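Fe(2+) transporter FeoB from Methanocaldococcus jannaschii probably transports ferrous iron across the cell membrane, driven by GTP, which binds to the N-terminal G domain described here. Local coordinates of one contact, PDB 2WJI (chain A, 1.90 Å), residues V85-D90 and Y99-L104, beside the matching contact of the related ferrous iron transport protein B from Escherichia coli, PDB 3I8S (chain B, 1.80 Å), residues L89-D94 and Y103-L108. Structure 2 is superposed on structure 1 by the backbone atoms of these residues (RMSD 0.31 Å); each is numbered along its deposited sequence.

Structure 1 (2WJI); sequences VVNIVD and YLTLQL.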
loop_
_atom_site.group_PDB
_atom_site.type_symbol
_atom_site.label_atom_id
_atom_site.label_comp_id
_atom_site.label_asym_id
_atom_site.label_seq_id
_atom_site.Cartn_x
_atom_site.Cartn_y
_atom_site.Cartn_z
ATOM N N VAL A 85 4.193 6.596 -0.188
ATOM C CA VAL A 85 3.000 5.997 -0.766
ATOM C C VAL A 85 3.207 4.491 -0.757
ATOM O O VAL A 85 4.160 3.985 -1.358
ATOM C CB VAL A 85 2.730 6.508 -2.197
ATOM C CG1 VAL A 85 1.604 5.708 -2.858
ATOM C CG2 VAL A 85 2.386 7.997 -2.179
ATOM N N VAL A 86 2.341 3.780 -0.040
ATOM C CA VAL A 86 2.412 2.332 0.008
ATOM C C VAL A 86 1.453 1.779 -1.048
ATOM O O VAL A 86 0.231 1.786 -0.869
ATOM C CB VAL A 86 2.067 1.769 1.412
ATOM C CG1 VAL A 86 2.097 0.260 1.399
ATOM C CG2 VAL A 86 3.042 2.286 2.463
ATOM N N ASN A 87 2.013 1.325 -2.163
ATOM C CA ASN A 87 1.202 0.829 -3.265
ATOM C C ASN A 87 0.918 -0.651 -3.030
ATOM O O ASN A 87 1.817 -1.505 -3.128
ATOM C CB ASN A 87 1.912 1.079 -4.601
ATOM C CG ASN A 87 1.118 0.590 -5.807
ATOM O OD1 ASN A 87 -0.115 0.455 -5.773
ATOM N ND2 ASN A 87 1.835 0.330 -6.894
ATOM N N ILE A 88 -0.331 -0.944 -2.680
ATOM C CA ILE A 88 -0.730 -2.320 -2.395
ATOM C C ILE A 88 -1.164 -2.982 -3.686
ATOM O O ILE A 88 -2.017 -2.459 -4.408
ATOM C CB ILE A 88 -1.862 -2.378 -1.359
ATOM C CG1 ILE A 88 -1.367 -1.787 -0.033
ATOM C CG2 ILE A 88 -2.345 -3.822 -1.182
ATOM C CD1 ILE A 88 -2.465 -1.327 0.896
ATOM N N VAL A 89 -0.554 -4.123 -3.982
ATOM C CA VAL A 89 -0.816 -4.841 -5.218
ATOM C C VAL A 89 -1.188 -6.301 -4.943
ATOM O O VAL A 89 -0.715 -6.904 -3.975
ATOM C CB VAL A 89 0.403 -4.769 -6.166
ATOM C CG1 VAL A 89 0.860 -3.321 -6.334
ATOM C CG2 VAL A 89 1.533 -5.616 -5.645
ATOM N N ASP A 90 -2.049 -6.853 -5.794
ATOM C CA ASP A 90 -2.491 -8.238 -5.662
ATOM C C ASP A 90 -1.491 -9.134 -6.375
ATOM O O ASP A 90 -1.283 -9.000 -7.579
ATOM C CB ASP A 90 -3.894 -8.393 -6.263
ATOM C CG ASP A 90 -4.467 -9.808 -6.109
ATOM O OD1 ASP A 90 -3.733 -10.743 -5.713
ATOM O OD2 ASP A 90 -5.673 -9.981 -6.402
ATOM N N TYR A 99 -0.197 -1.086 -13.682
ATOM C CA TYR A 99 -0.584 0.095 -14.440
ATOM C C TYR A 99 -0.614 1.324 -13.533
ATOM O O TYR A 99 -0.026 2.374 -13.849
ATOM C CB TYR A 99 -1.950 -0.105 -15.091
ATOM C CG TYR A 99 -2.235 0.905 -16.176
ATOM C CD1 TYR A 99 -1.626 0.802 -17.419
ATOM C CD2 TYR A 99 -3.105 1.964 -15.956
ATOM C CE1 TYR A 99 -1.879 1.720 -18.416
ATOM C CE2 TYR A 99 -3.365 2.891 -16.948
ATOM C CZ TYR A 99 -2.749 2.764 -18.177
ATOM O OH TYR A 99 -3.002 3.685 -19.171
ATOM N N LEU A 100 -1.310 1.190 -12.408
ATOM C CA LEU A 100 -1.360 2.251 -11.412
ATOM C C LEU A 100 0.051 2.524 -10.905
ATOM O O LEU A 100 0.451 3.678 -10.743
ATOM C CB LEU A 100 -2.277 1.850 -10.254
ATOM C CG LEU A 100 -2.239 2.731 -9.006
ATOM C CD1 LEU A 100 -2.677 4.145 -9.343
ATOM C CD2 LEU A 100 -3.117 2.130 -7.908
ATOM N N THR A 101 0.806 1.450 -10.676
ATOM C CA THR A 101 2.174 1.542 -10.173
ATOM C C THR A 101 3.070 2.462 -11.005
ATOM O O THR A 101 3.836 3.257 -10.458
ATOM C CB THR A 101 2.831 0.150 -10.085
ATOM O OG1 THR A 101 2.038 -0.706 -9.250
ATOM C CG2 THR A 101 4.235 0.253 -9.515
ATOM N N LEU A 102 2.984 2.344 -12.326
ATOM C CA LEU A 102 3.788 3.161 -13.238
ATOM C C LEU A 102 3.443 4.641 -13.171
ATOM O O LEU A 102 4.331 5.494 -13.243
ATOM C CB LEU A 102 3.647 2.660 -14.678
ATOM C CG LEU A 102 4.618 1.563 -15.118
ATOM C CD1 LEU A 102 4.996 0.651 -13.957
ATOM C CD2 LEU A 102 4.013 0.754 -16.250
ATOM N N GLN A 103 2.154 4.946 -13.049
ATOM C CA GLN A 103 1.722 6.332 -12.906
ATOM C C GLN A 103 2.230 6.956 -11.600
ATOM O O GLN A 103 2.573 8.140 -11.562
ATOM C CB GLN A 103 0.199 6.434 -13.015
ATOM C CG GLN A 103 -0.349 5.948 -14.364
ATOM C CD GLN A 103 -1.856 6.069 -14.474
ATOM O OE1 GLN A 103 -2.501 6.723 -13.658
ATOM N NE2 GLN A 103 -2.426 5.439 -15.495
ATOM N N LEU A 104 2.291 6.155 -10.536
ATOM C CA LEU A 104 2.812 6.638 -9.255
ATOM C C LEU A 104 4.295 6.976 -9.349
ATOM O O LEU A 104 4.744 7.994 -8.816
ATOM C CB LEU A 104 2.567 5.614 -8.142
ATOM C CG LEU A 104 1.090 5.367 -7.822
ATOM C CD1 LEU A 104 0.926 4.186 -6.861
ATOM C CD2 LEU A 104 0.478 6.627 -7.237
#
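Val85 meets Leu104 where strand 84-90, an inner strand of the G domain's mixed sheet, is covered by helix 94-106; with strand 111-116 they form a beta-alpha-beta unit of this P-loop GTPase fold. The strand and helix segments run nearly antiparallel, at 163°. CG1 of Val85 lies 4.3 Å from CD1 of Leu104, an apolar contact through one methyl of each. Two residues on in the strand and three back in the helix, the side chain of Asn87 crosses that of Thr101 at about a right angle, and Asn87 CA and Thr101 CA are the nearest CA pair across the segments, at 7.0 Å. Val89 ends the row: its CG1 approaches OG1 of Thr101 to 4.1 Å. With chi1 at -51°, CG1 is anti to the carbonyl carbon and CG2 stands between N and C. Val86 and Ile88 point away from the helix, and Ile88 touches Val14, Lys16 and Ile19. Thr101 OG1 makes a weak hydrogen bond to Asn97 O, one turn earlier. Leu100 packs beside Gly10 of the GTP-binding P-loop, joining the helix to that loop.

Structure 1 against structure 2
From structure 1 to structure 2 the CA atoms that can be compared coincide within the error, and the differences that can be compared lie in strand side chains. Val85(A) becomes Leu89(B) with CB in place. CG2 of Val85(A) and CG of Leu89(B) fall 0.6 Å apart after superposition, so the leucine branches where the valine has a methyl end. CG1 of Val85(A) goes without a counterpart, while CD1 and CD2 of Leu89(B) come in. Leu104(A) and Leu108(B) keep their place within the error, as do Leu100(A) and Thr101(A) with their counterparts, and the strand side chain touches Leu104(A)/Leu108(B) in both structures. On the far face, Val86(A) to Ile90(B) adds CD1, with CG2 of Val86(A) and CG1 of Ile90(B) 0.3 Å apart. At Ile88(A) and Val92(B) the CB atoms coincide; CG2 of Ile88(A) and CG1 of Val92(B) are 0.2 Å apart after superposition, CG1 of Ile88(A) and CG2 of Val92(B) 0.3 Å apart. These two far-face side chains touch each other in both structures. The models also differ in the rotation of a shared valine, chi1 -51° in Val89(A) and 168° in Val93(B): the place of CG2 of Val89(A) is left in structure 2, and contact with Thr101(A)/Thr105(B) persists.

Structure 2 (3I8S); sequences LINVVD and YLTLQL.
Leu89 reaches Leu108 with a branch end: its CD1 lies 3.6 Å from CD2 of Leu108 and 4.1 Å from CD1 of Leu108, an apolar contact in which one methyl of Leu89 faces both methyls of its partner. CG anti to the carbonyl carbon and a chi2 of 177° carry CD1 out to that position. Strand and helix segments run nearly antiparallel, at 159°. Two residues on in the strand and three back in the helix, the side chain of Asn91 crosses that of Thr105 at about a right angle, and Asn91 CA and Thr105 CA are the nearest CA pair across the segments, at 6.9 Å. Val93 ends the row, its CG2 approaching OG1 of Thr105 to 3.6 Å. In this valine chi1 is 168°, which sets CG1 anti to the backbone N and CG2 anti to the carbonyl carbon. Ile90 and Val92 point away from the helix, and Val92 touches Leu8 and Asn120. Thr105 OG1 makes a weak hydrogen bond to Asn101 O, one turn earlier. Leu104 packs beside Gly10 of the GTP-binding P-loop, joining the helix to that loop in this nucleotide-free entry.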
loop_
_atom_site.group_PDB
_atom_site.type_symbol
_atom_site.label_atom_id
_atom_site.label_comp_id
_atom_site.label_asym_id
_atom_site.label_seq_id
_atom_site.Cartn_x
_atom_site.Cartn_y
_atom_site.Cartn_z
ATOM N N LEU B 89 4.108 6.853 -0.395
ATOM C CA LEU B 89 2.927 6.056 -0.693
ATOM C C LEU B 89 3.272 4.591 -0.487
ATOM O O LEU B 89 4.412 4.166 -0.750
ATOM C CB LEU B 89 2.531 6.226 -2.148
ATOM C CG LEU B 89 2.211 7.601 -2.621
ATOM C CD1 LEU B 89 1.911 7.475 -4.133
ATOM C CD2 LEU B 89 1.041 8.099 -1.796
ATOM N N ILE B 90 2.313 3.823 0.019
ATOM C CA ILE B 90 2.397 2.363 0.018
ATOM C C ILE B 90 1.379 1.946 -0.994
ATOM O O ILE B 90 0.169 2.245 -0.866
ATOM C CB ILE B 90 2.111 1.702 1.395
ATOM C CG1 ILE B 90 3.217 2.124 2.373
ATOM C CG2 ILE B 90 2.044 0.146 1.250
ATOM C CD1 ILE B 90 2.914 1.762 3.774
ATOM N N ASN B 91 1.881 1.294 -2.027
ATOM C CA ASN B 91 1.072 0.823 -3.125
ATOM C C ASN B 91 0.811 -0.648 -2.969
ATOM O O ASN B 91 1.727 -1.441 -3.114
ATOM C CB ASN B 91 1.770 1.141 -4.443
ATOM C CG ASN B 91 1.037 0.593 -5.680
ATOM O OD1 ASN B 91 -0.213 0.446 -5.739
ATOM N ND2 ASN B 91 1.832 0.326 -6.692
ATOM N N VAL B 92 -0.419 -0.981 -2.623
ATOM C CA VAL B 92 -0.836 -2.392 -2.401
ATOM C C VAL B 92 -1.134 -3.042 -3.727
ATOM O O VAL B 92 -2.012 -2.579 -4.454
ATOM C CB VAL B 92 -1.994 -2.489 -1.427
ATOM C CG1 VAL B 92 -2.252 -3.944 -1.136
ATOM C CG2 VAL B 92 -1.659 -1.697 -0.146
ATOM N N VAL B 93 -0.364 -4.070 -4.073
ATOM C CA VAL B 93 -0.417 -4.701 -5.383
ATOM C C VAL B 93 -0.791 -6.150 -5.238
ATOM O O VAL B 93 -0.168 -6.890 -4.509
ATOM C CB VAL B 93 0.949 -4.564 -6.139
ATOM C CG1 VAL B 93 1.007 -5.503 -7.412
ATOM C CG2 VAL B 93 1.204 -3.077 -6.454
ATOM N N ASP B 94 -1.878 -6.534 -5.888
ATOM C CA ASP B 94 -2.374 -7.918 -5.952
ATOM C C ASP B 94 -1.468 -8.819 -6.836
ATOM O O ASP B 94 -1.544 -8.741 -8.046
ATOM C CB ASP B 94 -3.824 -7.890 -6.473
ATOM C CG ASP B 94 -4.456 -9.273 -6.654
ATOM O OD1 ASP B 94 -3.829 -10.310 -6.307
ATOM O OD2 ASP B 94 -5.641 -9.370 -7.141
ATOM N N TYR B 103 -0.466 -1.064 -13.706
ATOM C CA TYR B 103 -0.749 0.185 -14.453
ATOM C C TYR B 103 -0.705 1.370 -13.478
ATOM O O TYR B 103 -0.042 2.390 -13.709
ATOM C CB TYR B 103 -2.052 0.095 -15.199
ATOM C CG TYR B 103 -2.220 1.224 -16.182
ATOM C CD1 TYR B 103 -1.642 1.149 -17.435
ATOM C CD2 TYR B 103 -2.911 2.395 -15.835
ATOM C CE1 TYR B 103 -1.756 2.181 -18.335
ATOM C CE2 TYR B 103 -3.049 3.438 -16.737
ATOM C CZ TYR B 103 -2.440 3.320 -17.989
ATOM O OH TYR B 103 -2.559 4.326 -18.903
ATOM N N LEU B 104 -1.415 1.231 -12.368
ATOM C CA LEU B 104 -1.390 2.237 -11.309
ATOM C C LEU B 104 0.024 2.485 -10.765
ATOM O O LEU B 104 0.478 3.594 -10.668
ATOM C CB LEU B 104 -2.294 1.803 -10.157
ATOM C CG LEU B 104 -2.392 2.777 -8.972
ATOM C CD1 LEU B 104 -2.864 4.194 -9.354
ATOM C CD2 LEU B 104 -3.378 2.151 -7.900
ATOM N N THR B 105 0.722 1.421 -10.417
ATOM C CA THR B 105 2.078 1.523 -9.945
ATOM C C THR B 105 2.972 2.384 -10.859
ATOM O O THR B 105 3.690 3.284 -10.382
ATOM C CB THR B 105 2.700 0.121 -9.786
ATOM O OG1 THR B 105 1.767 -0.795 -9.170
ATOM C CG2 THR B 105 3.975 0.247 -8.963
ATOM N N LEU B 106 2.933 2.107 -12.145
ATOM C CA LEU B 106 3.745 2.863 -13.101
ATOM C C LEU B 106 3.379 4.327 -13.089
ATOM O O LEU B 106 4.238 5.160 -13.216
ATOM C CB LEU B 106 3.715 2.297 -14.497
ATOM C CG LEU B 106 4.922 1.377 -14.799
ATOM C CD1 LEU B 106 5.085 0.291 -13.785
ATOM C CD2 LEU B 106 4.828 0.807 -16.257
ATOM N N GLN B 107 2.089 4.655 -12.946
ATOM C CA GLN B 107 1.686 6.059 -12.867
ATOM C C GLN B 107 2.308 6.739 -11.658
ATOM O O GLN B 107 2.791 7.862 -11.770
ATOM C CB GLN B 107 0.158 6.214 -12.838
ATOM C CG GLN B 107 -0.541 5.681 -14.085
ATOM C CD GLN B 107 -1.508 6.695 -14.735
ATOM O OE1 GLN B 107 -2.677 6.820 -14.333
ATOM N NE2 GLN B 107 -1.012 7.419 -15.735
ATOM N N LEU B 108 2.285 6.076 -10.507
ATOM C CA LEU B 108 2.864 6.611 -9.266
ATOM C C LEU B 108 4.352 6.841 -9.433
ATOM O O LEU B 108 4.854 7.888 -9.064
ATOM C CB LEU B 108 2.664 5.687 -8.072
ATOM C CG LEU B 108 1.229 5.341 -7.767
ATOM C CD1 LEU B 108 1.263 4.322 -6.692
ATOM C CD2 LEU B 108 0.502 6.616 -7.379
#